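Local coordinates for protein thioredoxin (TrxA-1) (Sulfolobus solfataricus, PDB 3TCO) that is a thioredoxin with a redox-active disulfide and probably acts as a protein-disulfide reductase, passing electrons to disulfides of other proteins, at residues Glu3-Leu7 and Ala47-Lys51; Val24-Cys28 and Tyr39-Tyr43. All coordinates share one frame. Residues are numbered along the deposited sequence.

Interaction 1. Residues Glu3-Leu7 and Ala47-Lys51; sequences EDVTL and AEKYK. With EDO (1,2-ethanediol), chain D.
The N-terminal run E3-L7 is extended except at V5 (phi/psi -106/11°), and it passes the C-terminal end of helix 34-49, with the CA atoms of V5 and E48 6.1 Å apart. E3 starts the contact. With chi1 p and chi2 t its carboxylate reaches the helix end, where K51 NZ donates a hydrogen bond to E3 OE2 at 2.9 Å, part of a salt bridge; the K51 side chain is all-trans. The same E3 OE2 lies 2.8 Å from E48 OE1, between it and K51 NZ, which are 5.1 Å apart. D4 points its CA-to-CB bond away and closes an Asx turn: its OD1 accepts from T6 N at 2.9 Å and from T6 OG1 at 2.6 Å. In the thioredoxin fold this run leads into the short edge strand 7-8, and the turn comes just before it. V5, rotamer m, supplies the apolar part: CG2 sits 3.8 Å from CB of A47 and 3.4 Å from O of A47, while CG1 packs 4.0 Å from CD of K51. A47 belongs to the last helical turn; Y50 leaves helical phi/psi, and K51 N still bonds to E48 O at 3.1 Å. An ethanediol, probably from the crystallisation liquor, donates from O2 to V5 O at 2.7 Å. T6, chi1 p, lays CG2 3.9 Å from CB of A47, and its OG1 also hydrogen-bonds R58 on strand 55-60.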
# COMPACT_ATOMS: atom_id res chain seq x y z
N GLU A 3 8.09 -15.44 2.03
CA GLU A 3 7.29 -15.08 3.25
C GLU A 3 6.52 -13.79 3.00
O GLU A 3 6.84 -13.03 2.09
CB GLU A 3 8.22 -14.90 4.46
CG GLU A 3 8.84 -13.52 4.54
CD GLU A 3 9.91 -13.40 5.62
OE1 GLU A 3 9.86 -14.16 6.60
OE2 GLU A 3 10.79 -12.53 5.47
N ASP A 4 5.52 -13.53 3.84
CA ASP A 4 4.69 -12.34 3.71
C ASP A 4 4.96 -11.35 4.83
O ASP A 4 4.63 -11.61 5.99
CB ASP A 4 3.21 -12.73 3.71
CG ASP A 4 2.30 -11.55 3.43
OD1 ASP A 4 2.82 -10.44 3.25
OD2 ASP A 4 1.06 -11.74 3.37
N VAL A 5 5.56 -10.22 4.49
CA VAL A 5 5.87 -9.20 5.48
C VAL A 5 4.95 -8.00 5.38
O VAL A 5 5.20 -6.96 6.01
CB VAL A 5 7.33 -8.75 5.36
CG1 VAL A 5 8.25 -9.95 5.59
CG2 VAL A 5 7.58 -8.13 3.97
N THR A 6 3.89 -8.12 4.59
CA THR A 6 2.92 -7.04 4.45
C THR A 6 2.09 -6.99 5.72
O THR A 6 1.98 -7.98 6.45
CB THR A 6 2.01 -7.23 3.23
OG1 THR A 6 1.21 -8.41 3.39
CG2 THR A 6 2.85 -7.32 1.97
N LEU A 7 1.48 -5.84 5.97
CA LEU A 7 0.70 -5.62 7.18
C LEU A 7 -0.73 -5.21 6.92
O LEU A 7 -1.00 -4.25 6.19
CB LEU A 7 1.37 -4.51 8.01
CG LEU A 7 0.59 -3.92 9.20
CD1 LEU A 7 0.54 -4.91 10.33
CD2 LEU A 7 1.26 -2.63 9.67
N ALA A 47 7.89 -5.87 -0.98
CA ALA A 47 7.83 -5.67 0.47
C ALA A 47 8.91 -6.51 1.16
O ALA A 47 9.51 -6.08 2.15
CB ALA A 47 6.45 -6.05 1.01
N GLU A 48 9.14 -7.71 0.63
CA GLU A 48 10.16 -8.59 1.19
C GLU A 48 11.55 -7.99 0.94
O GLU A 48 12.42 -8.01 1.81
CB GLU A 48 10.05 -9.98 0.54
CG GLU A 48 11.13 -10.97 0.93
CD GLU A 48 11.23 -11.23 2.43
OE1 GLU A 48 10.20 -11.16 3.13
OE2 GLU A 48 12.35 -11.52 2.90
N LYS A 49 11.76 -7.45 -0.26
CA LYS A 49 13.06 -6.84 -0.57
C LYS A 49 13.39 -5.72 0.40
O LYS A 49 14.57 -5.51 0.73
CB LYS A 49 13.07 -6.28 -1.99
CG LYS A 49 13.01 -7.31 -3.11
CD LYS A 49 13.31 -6.65 -4.46
CE LYS A 49 13.27 -7.67 -5.59
NZ LYS A 49 13.68 -7.06 -6.90
N TYR A 50 12.38 -4.98 0.84
CA TYR A 50 12.59 -3.88 1.77
C TYR A 50 12.13 -4.21 3.19
O TYR A 50 11.72 -3.33 3.95
CB TYR A 50 11.87 -2.61 1.28
CG TYR A 50 12.48 -2.04 0.03
CD1 TYR A 50 12.02 -2.40 -1.23
CD2 TYR A 50 13.57 -1.17 0.10
CE1 TYR A 50 12.61 -1.91 -2.40
CE2 TYR A 50 14.18 -0.67 -1.06
CZ TYR A 50 13.69 -1.05 -2.30
OH TYR A 50 14.29 -0.59 -3.46
N LYS A 51 12.20 -5.48 3.54
CA LYS A 51 11.80 -5.91 4.88
C LYS A 51 12.56 -5.10 5.94
O LYS A 51 13.77 -4.91 5.84
CB LYS A 51 12.11 -7.41 5.05
CG LYS A 51 11.76 -7.97 6.41
CD LYS A 51 12.09 -9.45 6.50
CE LYS A 51 11.77 -9.98 7.89
NZ LYS A 51 11.86 -11.48 7.92
C1 EDO D . 6.38 -4.43 8.96
O1 EDO D . 7.73 -4.44 9.44
C2 EDO D . 5.79 -5.84 9.08
O2 EDO D . 6.60 -6.76 8.34

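Interaction 2. Residues Val24-Cys28 and Tyr39-Tyr43; sequences VLVDC and YEPIY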
# COMPACT_ATOMS: atom_id res chain seq x y z
N VAL A 24 5.44 4.46 4.32
CA VAL A 24 4.38 3.48 4.43
C VAL A 24 3.59 3.43 3.13
O VAL A 24 3.12 4.47 2.64
CB VAL A 24 3.40 3.81 5.58
CG1 VAL A 24 2.32 2.73 5.66
CG2 VAL A 24 4.15 3.90 6.92
N LEU A 25 3.47 2.23 2.56
CA LEU A 25 2.70 2.04 1.34
C LEU A 25 1.43 1.32 1.72
O LEU A 25 1.41 0.55 2.69
CB LEU A 25 3.49 1.20 0.31
CG LEU A 25 4.75 1.85 -0.26
CD1 LEU A 25 5.95 1.54 0.65
CD2 LEU A 25 5.01 1.32 -1.66
N VAL A 26 0.37 1.55 0.97
CA VAL A 26 -0.91 0.92 1.27
C VAL A 26 -1.55 0.37 0.01
O VAL A 26 -2.02 1.14 -0.83
CB VAL A 26 -1.90 1.92 1.94
CG1 VAL A 26 -3.17 1.17 2.37
CG2 VAL A 26 -1.25 2.61 3.13
N ASP A 27 -1.54 -0.95 -0.14
CA ASP A 27 -2.14 -1.60 -1.30
C ASP A 27 -3.64 -1.75 -0.99
O ASP A 27 -4.02 -2.53 -0.13
CB ASP A 27 -1.47 -2.97 -1.54
CG ASP A 27 -2.22 -3.84 -2.55
OD1 ASP A 27 -3.00 -3.31 -3.37
OD2 ASP A 27 -2.02 -5.06 -2.54
N CYS A 28 -4.46 -0.95 -1.65
CA CYS A 28 -5.91 -1.00 -1.47
C CYS A 28 -6.41 -2.07 -2.45
O CYS A 28 -6.25 -1.94 -3.67
CB CYS A 28 -6.49 0.38 -1.78
SG CYS A 28 -5.82 1.69 -0.67
N TYR A 39 -1.45 -8.21 -9.05
CA TYR A 39 -0.49 -7.28 -8.43
C TYR A 39 0.04 -7.78 -7.07
O TYR A 39 1.19 -7.52 -6.70
CB TYR A 39 -1.19 -5.92 -8.26
CG TYR A 39 -0.41 -4.85 -7.52
CD1 TYR A 39 0.88 -4.52 -7.90
CD2 TYR A 39 -1.02 -4.12 -6.50
CE1 TYR A 39 1.56 -3.48 -7.28
CE2 TYR A 39 -0.34 -3.06 -5.87
CZ TYR A 39 0.94 -2.75 -6.27
OH TYR A 39 1.60 -1.68 -5.68
N GLU A 40 -0.78 -8.52 -6.33
CA GLU A 40 -0.39 -8.98 -5.01
C GLU A 40 1.00 -9.62 -4.85
O GLU A 40 1.76 -9.21 -3.97
CB GLU A 40 -1.47 -9.91 -4.45
CG GLU A 40 -2.85 -9.24 -4.37
CD GLU A 40 -2.82 -7.86 -3.69
OE1 GLU A 40 -2.43 -7.80 -2.50
OE2 GLU A 40 -3.18 -6.85 -4.34
N PRO A 41 1.35 -10.61 -5.69
CA PRO A 41 2.69 -11.20 -5.53
C PRO A 41 3.84 -10.21 -5.77
O PRO A 41 4.92 -10.34 -5.17
CB PRO A 41 2.67 -12.37 -6.52
CG PRO A 41 1.74 -11.90 -7.58
CD PRO A 41 0.62 -11.27 -6.78
N ILE A 42 3.62 -9.24 -6.65
CA ILE A 42 4.63 -8.23 -6.95
C ILE A 42 4.76 -7.31 -5.73
O ILE A 42 5.87 -6.98 -5.30
CB ILE A 42 4.24 -7.39 -8.18
CG1 ILE A 42 4.17 -8.30 -9.42
CG2 ILE A 42 5.21 -6.24 -8.38
CD1 ILE A 42 5.44 -9.08 -9.70
N TYR A 43 3.63 -6.92 -5.16
CA TYR A 43 3.62 -6.05 -3.98
C TYR A 43 4.31 -6.76 -2.83
O TYR A 43 5.10 -6.16 -2.10
CB TYR A 43 2.19 -5.70 -3.57
CG TYR A 43 2.11 -4.67 -2.47
CD1 TYR A 43 2.36 -3.32 -2.73
CD2 TYR A 43 1.76 -5.03 -1.16
CE1 TYR A 43 2.27 -2.36 -1.73
CE2 TYR A 43 1.66 -4.07 -0.15
CZ TYR A 43 1.91 -2.74 -0.44
OH TYR A 43 1.80 -1.77 0.53
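Strand 23-29 and helix 34-49 are the first two elements of a beta-alpha-beta unit at the heart of the thioredoxin fold, completed by strand 55-60. Here the strand and helix segments run nearly antiparallel (165°), with their axes 10.8 Å apart at closest approach, and side chains fill the space between. L25 and D27 send their CA-to-CB bonds toward the helix, whereas V24, V26 and C28 turn away from it. Y43, chi1 t, lies in the gap: D27 CB sits over one face of its ring in a CH-pi contact, 3.6 Å from the centroid and 12° off the normal, while L25 CB meets the ring edge, 4.3 Å from CE1. Its hydroxyl reaches past the strand side chains to make a weak hydrogen bond with the backbone O of G57, and the ring packs edge-to-face with F56. Y39, also t, extends its hydroxyl to a hydrogen bond with T79 OG1. D27, chi1 t, is a buried acid that offers OD1 to the edge of the Y39 ring, 3.7 Å from CE2; this oxygen finds no polar partner in the model. E40, in an m, m rotamer, folds its carboxylate back toward D27 and touches the CxxC motif, whose C33 and C36 form the disulfide. The two acids meet closely, D27 OD2 standing 2.8 Å from both OE1 and OE2 of E40.

Overall arrangement
Both contacts use helix 34-49. Interaction 2, near the centre of the chain, sets the middle of the helix against central strand 23-29; interaction 1, about 10 Å away between centres, holds the C-terminal end of the helix to the run leading into edge strand 7-8. The buried contact is built on tyrosine rings and the acid pair, whereas the surface one combines a lysine salt bridge with small apolar side chains. Each brings two carboxylates close together, and in interaction 1 one of the two, E3, is also salt-bridged to a lysine. The two contacts meet where T6 CG2 packs 4.0 Å from Y43 CD2, and strand 55-60 borders both.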